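Local structure of folylpolyglutamate synthase/dihydrofolate synthase (Thermotoga maritima, 1O5Z) at residues N301-G306 with Y426-L431. The protein probably catalyses the ATP-dependent addition of L-glutamate to dihydropteroate and to tetrahydrofolate, making dihydrofolate and folylpolyglutamates. Residues are numbered along the deposited sequence; the frame is centred on the assembly and turned at random.
Sequences NAKNLG and YVREFL. With SO4 (sulfate ion), chain C.
R428 reaches from helix 421-433 to L305 and K303. CB points toward the loop, and CG stands anti to the backbone N (chi1 -165°). The chain stays extended from there to NE. CD passes G306 and makes no close contact with the loop. R428 NE is the first atom to draw near it, 3.8 Å from L305 CD2. At the guanidinium, L305 CD2 lies over one face, off centre toward the rim. L305 CD2 is 3.6 Å from R428 CZ and 3.3 Å from R428 NH2. The two side chains run nearly at right angles, and this is a nonpolar methyl resting on a flat cation. The loop 301-306 leads from helix 292-301 into strand 309-313. That strand edges the six-stranded sheet of the C-terminal Mur ligase domain, and helix 421-433 follows another strand of the same sheet. The contact so joins the loop entering the C-terminal domain to a helix of that domain. R428 NH2 also meets K303 CD, 3.7 Å away at a slant. K303 NZ is 4.8 Å from R428 NH2, and these like charges probably repel mildly. E309 likely offsets this: its OE2 forms a salt bridge with R428 NH2, while its OE1 accepts the G306 N-H. With an alanine in place of R428 the E309 carboxylate is likely to lose its salt-bridge partner, and L305 CD2 the flat group it covers. N304, between the two contacting residues, turns to a bound sulfate instead. N304 ND2 donates a nearly straight bond to sulfate O2 (2.9 Å, 168°). The backbone N-H groups of G62, G64 and S65, in the P-loop, hold the same ion, which is consistent with a phosphate position.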
ATOM      1  N   ASN A 301      -8.518  11.709  -6.335  1.00 47.64           N
ATOM      2  CA  ASN A 301      -7.295  12.083  -5.580  1.00 47.55           C
ATOM      3  C   ASN A 301      -6.486  10.900  -5.095  1.00 47.30           C
ATOM      4  O   ASN A 301      -5.302  11.035  -4.850  1.00 47.27           O
ATOM      5  CB  ASN A 301      -7.653  12.898  -4.337  1.00 47.18           C
ATOM      6  CG  ASN A 301      -8.035  14.331  -4.625  1.00 45.30           C
ATOM      7  OD1 ASN A 301      -7.909  14.846  -5.726  1.00 46.23           O
ATOM      8  ND2 ASN A 301      -8.503  14.993  -3.593  1.00 42.82           N
ATOM      9  N   ALA A 302      -7.142   9.757  -4.927  1.00 47.95           N
ATOM     10  CA  ALA A 302      -6.463   8.522  -4.541  1.00 48.41           C
ATOM     11  C   ALA A 302      -5.254   8.161  -5.428  1.00 48.49           C
ATOM     12  O   ALA A 302      -5.299   8.259  -6.672  1.00 47.51           O
ATOM     13  CB  ALA A 302      -7.427   7.357  -4.530  1.00 48.34           C
ATOM     14  N   LYS A 303      -4.215   7.682  -4.758  1.00 48.59           N
ATOM     15  CA  LYS A 303      -2.963   7.355  -5.390  1.00 50.65           C
ATOM     16  C   LYS A 303      -2.351   6.182  -4.640  1.00 50.46           C
ATOM     17  O   LYS A 303      -2.278   6.228  -3.419  1.00 52.64           O
ATOM     18  CB  LYS A 303      -2.038   8.544  -5.271  1.00 50.02           C
ATOM     19  CG  LYS A 303      -0.705   8.331  -6.016  1.00 54.38           C
ATOM     20  CD  LYS A 303       0.109   9.640  -6.138  1.00 55.34           C
ATOM     21  CE  LYS A 303      -0.364  10.522  -7.357  1.00 60.54           C
ATOM     22  NZ  LYS A 303      -0.459  11.983  -6.963  1.00 62.86           N
ATOM     23  N   ASN A 304      -1.932   5.136  -5.354  1.00 50.49           N
ATOM     24  CA  ASN A 304      -1.217   4.043  -4.757  1.00 49.77           C
ATOM     25  C   ASN A 304       0.173   4.027  -5.311  1.00 48.83           C
ATOM     26  O   ASN A 304       0.397   3.675  -6.470  1.00 48.00           O
ATOM     27  CB  ASN A 304      -1.924   2.711  -5.033  1.00 50.98           C
ATOM     28  CG  ASN A 304      -1.479   1.593  -4.057  1.00 52.17           C
ATOM     29  OD1 ASN A 304      -0.631   1.813  -3.183  1.00 58.12           O
ATOM     30  ND2 ASN A 304      -2.036   0.406  -4.224  1.00 56.12           N
ATOM     31  N   LEU A 305       1.132   4.414  -4.487  1.00 48.40           N
ATOM     32  CA  LEU A 305       2.462   4.724  -5.010  1.00 47.92           C
ATOM     33  C   LEU A 305       3.165   3.473  -5.532  1.00 48.27           C
ATOM     34  O   LEU A 305       3.177   2.426  -4.873  1.00 48.97           O
ATOM     35  CB  LEU A 305       3.339   5.415  -3.961  1.00 47.66           C
ATOM     36  CG  LEU A 305       2.808   6.615  -3.179  1.00 45.48           C
ATOM     37  CD1 LEU A 305       3.837   6.969  -2.143  1.00 45.96           C
ATOM     38  CD2 LEU A 305       2.441   7.798  -4.043  1.00 44.00           C
ATOM     39  N   GLY A 306       3.735   3.596  -6.726  1.00 48.28           N
ATOM     40  CA  GLY A 306       4.498   2.532  -7.342  1.00 48.73           C
ATOM     41  C   GLY A 306       3.676   1.324  -7.720  1.00 49.28           C
ATOM     42  O   GLY A 306       4.225   0.282  -8.000  1.00 48.82           O
ATOM     43  N   TYR A 426      13.071   4.798  -5.284  1.00 44.38           N
ATOM     44  CA  TYR A 426      14.215   5.670  -5.493  1.00 45.00           C
ATOM     45  C   TYR A 426      14.054   6.578  -6.687  1.00 44.48           C
ATOM     46  O   TYR A 426      14.268   7.770  -6.622  1.00 45.09           O
ATOM     47  CB  TYR A 426      15.425   4.783  -5.696  1.00 45.37           C
ATOM     48  CG  TYR A 426      16.765   5.487  -5.858  1.00 45.07           C
ATOM     49  CD1 TYR A 426      17.516   5.915  -4.756  1.00 42.95           C
ATOM     50  CD2 TYR A 426      17.302   5.671  -7.129  1.00 45.30           C
ATOM     51  CE1 TYR A 426      18.733   6.503  -4.951  1.00 41.40           C
ATOM     52  CE2 TYR A 426      18.490   6.273  -7.314  1.00 43.20           C
ATOM     53  CZ  TYR A 426      19.205   6.679  -6.240  1.00 43.14           C
ATOM     54  OH  TYR A 426      20.410   7.251  -6.523  1.00 43.12           O
ATOM     55  N   VAL A 427      13.673   5.991  -7.787  1.00 45.38           N
ATOM     56  CA  VAL A 427      13.382   6.740  -9.015  1.00 45.96           C
ATOM     57  C   VAL A 427      12.171   7.673  -8.899  1.00 45.08           C
ATOM     58  O   VAL A 427      12.176   8.775  -9.394  1.00 45.67           O
ATOM     59  CB  VAL A 427      13.171   5.741 -10.162  1.00 46.29           C
ATOM     60  CG1 VAL A 427      12.584   6.428 -11.403  1.00 48.85           C
ATOM     61  CG2 VAL A 427      14.507   5.044 -10.471  1.00 46.95           C
ATOM     62  N   ARG A 428      11.109   7.215  -8.260  1.00 44.92           N
ATOM     63  CA  ARG A 428       9.965   8.042  -8.010  1.00 43.63           C
ATOM     64  C   ARG A 428      10.377   9.222  -7.208  1.00 43.96           C
ATOM     65  O   ARG A 428       9.902  10.329  -7.434  1.00 44.13           O
ATOM     66  CB  ARG A 428       8.921   7.267  -7.237  1.00 44.34           C
ATOM     67  CG  ARG A 428       7.576   7.923  -7.256  1.00 43.53           C
ATOM     68  CD  ARG A 428       6.604   7.378  -6.268  1.00 43.81           C
ATOM     69  NE  ARG A 428       5.300   7.937  -6.586  1.00 41.89           N
ATOM     70  CZ  ARG A 428       4.928   9.124  -6.203  1.00 43.31           C
ATOM     71  NH1 ARG A 428       5.709   9.819  -5.416  1.00 40.72           N
ATOM     72  NH2 ARG A 428       3.739   9.600  -6.535  1.00 45.17           N
ATOM     73  N   GLU A 429      11.231   9.011  -6.223  1.00 43.97           N
ATOM     74  CA  GLU A 429      11.576  10.141  -5.395  1.00 45.08           C
ATOM     75  C   GLU A 429      12.295  11.201  -6.241  1.00 44.46           C
ATOM     76  O   GLU A 429      12.060  12.390  -6.106  1.00 45.01           O
ATOM     77  CB  GLU A 429      12.433   9.763  -4.197  1.00 45.01           C
ATOM     78  CG  GLU A 429      12.453  10.909  -3.184  1.00 45.88           C
ATOM     79  CD  GLU A 429      13.275  10.647  -1.964  1.00 47.55           C
ATOM     80  OE1 GLU A 429      13.694   9.516  -1.822  1.00 53.08           O
ATOM     81  OE2 GLU A 429      13.522  11.596  -1.156  1.00 51.47           O
ATOM     82  N   PHE A 430      13.173  10.763  -7.108  1.00 43.84           N
ATOM     83  CA  PHE A 430      13.943  11.704  -7.846  1.00 43.25           C
ATOM     84  C   PHE A 430      13.115  12.416  -8.860  1.00 42.60           C
ATOM     85  O   PHE A 430      13.269  13.605  -9.074  1.00 42.25           O
ATOM     86  CB  PHE A 430      15.121  11.045  -8.506  1.00 42.67           C
ATOM     87  CG  PHE A 430      16.153  12.029  -8.931  1.00 43.23           C
ATOM     88  CD1 PHE A 430      17.024  12.563  -8.000  1.00 41.80           C
ATOM     89  CD2 PHE A 430      16.229  12.449 -10.257  1.00 44.14           C
ATOM     90  CE1 PHE A 430      17.965  13.494  -8.386  1.00 42.44           C
ATOM     91  CE2 PHE A 430      17.173  13.382 -10.643  1.00 43.47           C
ATOM     92  CZ  PHE A 430      18.031  13.908  -9.718  1.00 41.95           C
ATOM     93  N   LEU A 431      12.215  11.677  -9.471  1.00 43.14           N
ATOM     94  CA  LEU A 431      11.322  12.234 -10.455  1.00 42.86           C
ATOM     95  C   LEU A 431      10.388  13.282  -9.880  1.00 42.40           C
ATOM     96  O   LEU A 431      10.052  14.287 -10.527  1.00 42.72           O
ATOM     97  CB  LEU A 431      10.487  11.094 -11.055  1.00 43.50           C
ATOM     98  CG  LEU A 431      11.121  10.262 -12.185  1.00 42.93           C
ATOM     99  CD1 LEU A 431      10.174   9.166 -12.610  1.00 43.47           C
ATOM    100  CD2 LEU A 431      11.540  11.141 -13.364  1.00 41.43           C
TER
HETATM  101  S   SO4 C 502      -2.139  -2.608  -2.348  1.00 42.19           S
HETATM  102  O1  SO4 C 502      -2.155  -3.978  -2.841  1.00 43.40           O
HETATM  103  O2  SO4 C 502      -0.969  -1.855  -2.739  1.00 43.42           O
HETATM  104  O3  SO4 C 502      -2.156  -2.768  -0.889  1.00 36.26           O
HETATM  105  O4  SO4 C 502      -3.279  -1.837  -2.858  1.00 42.99           O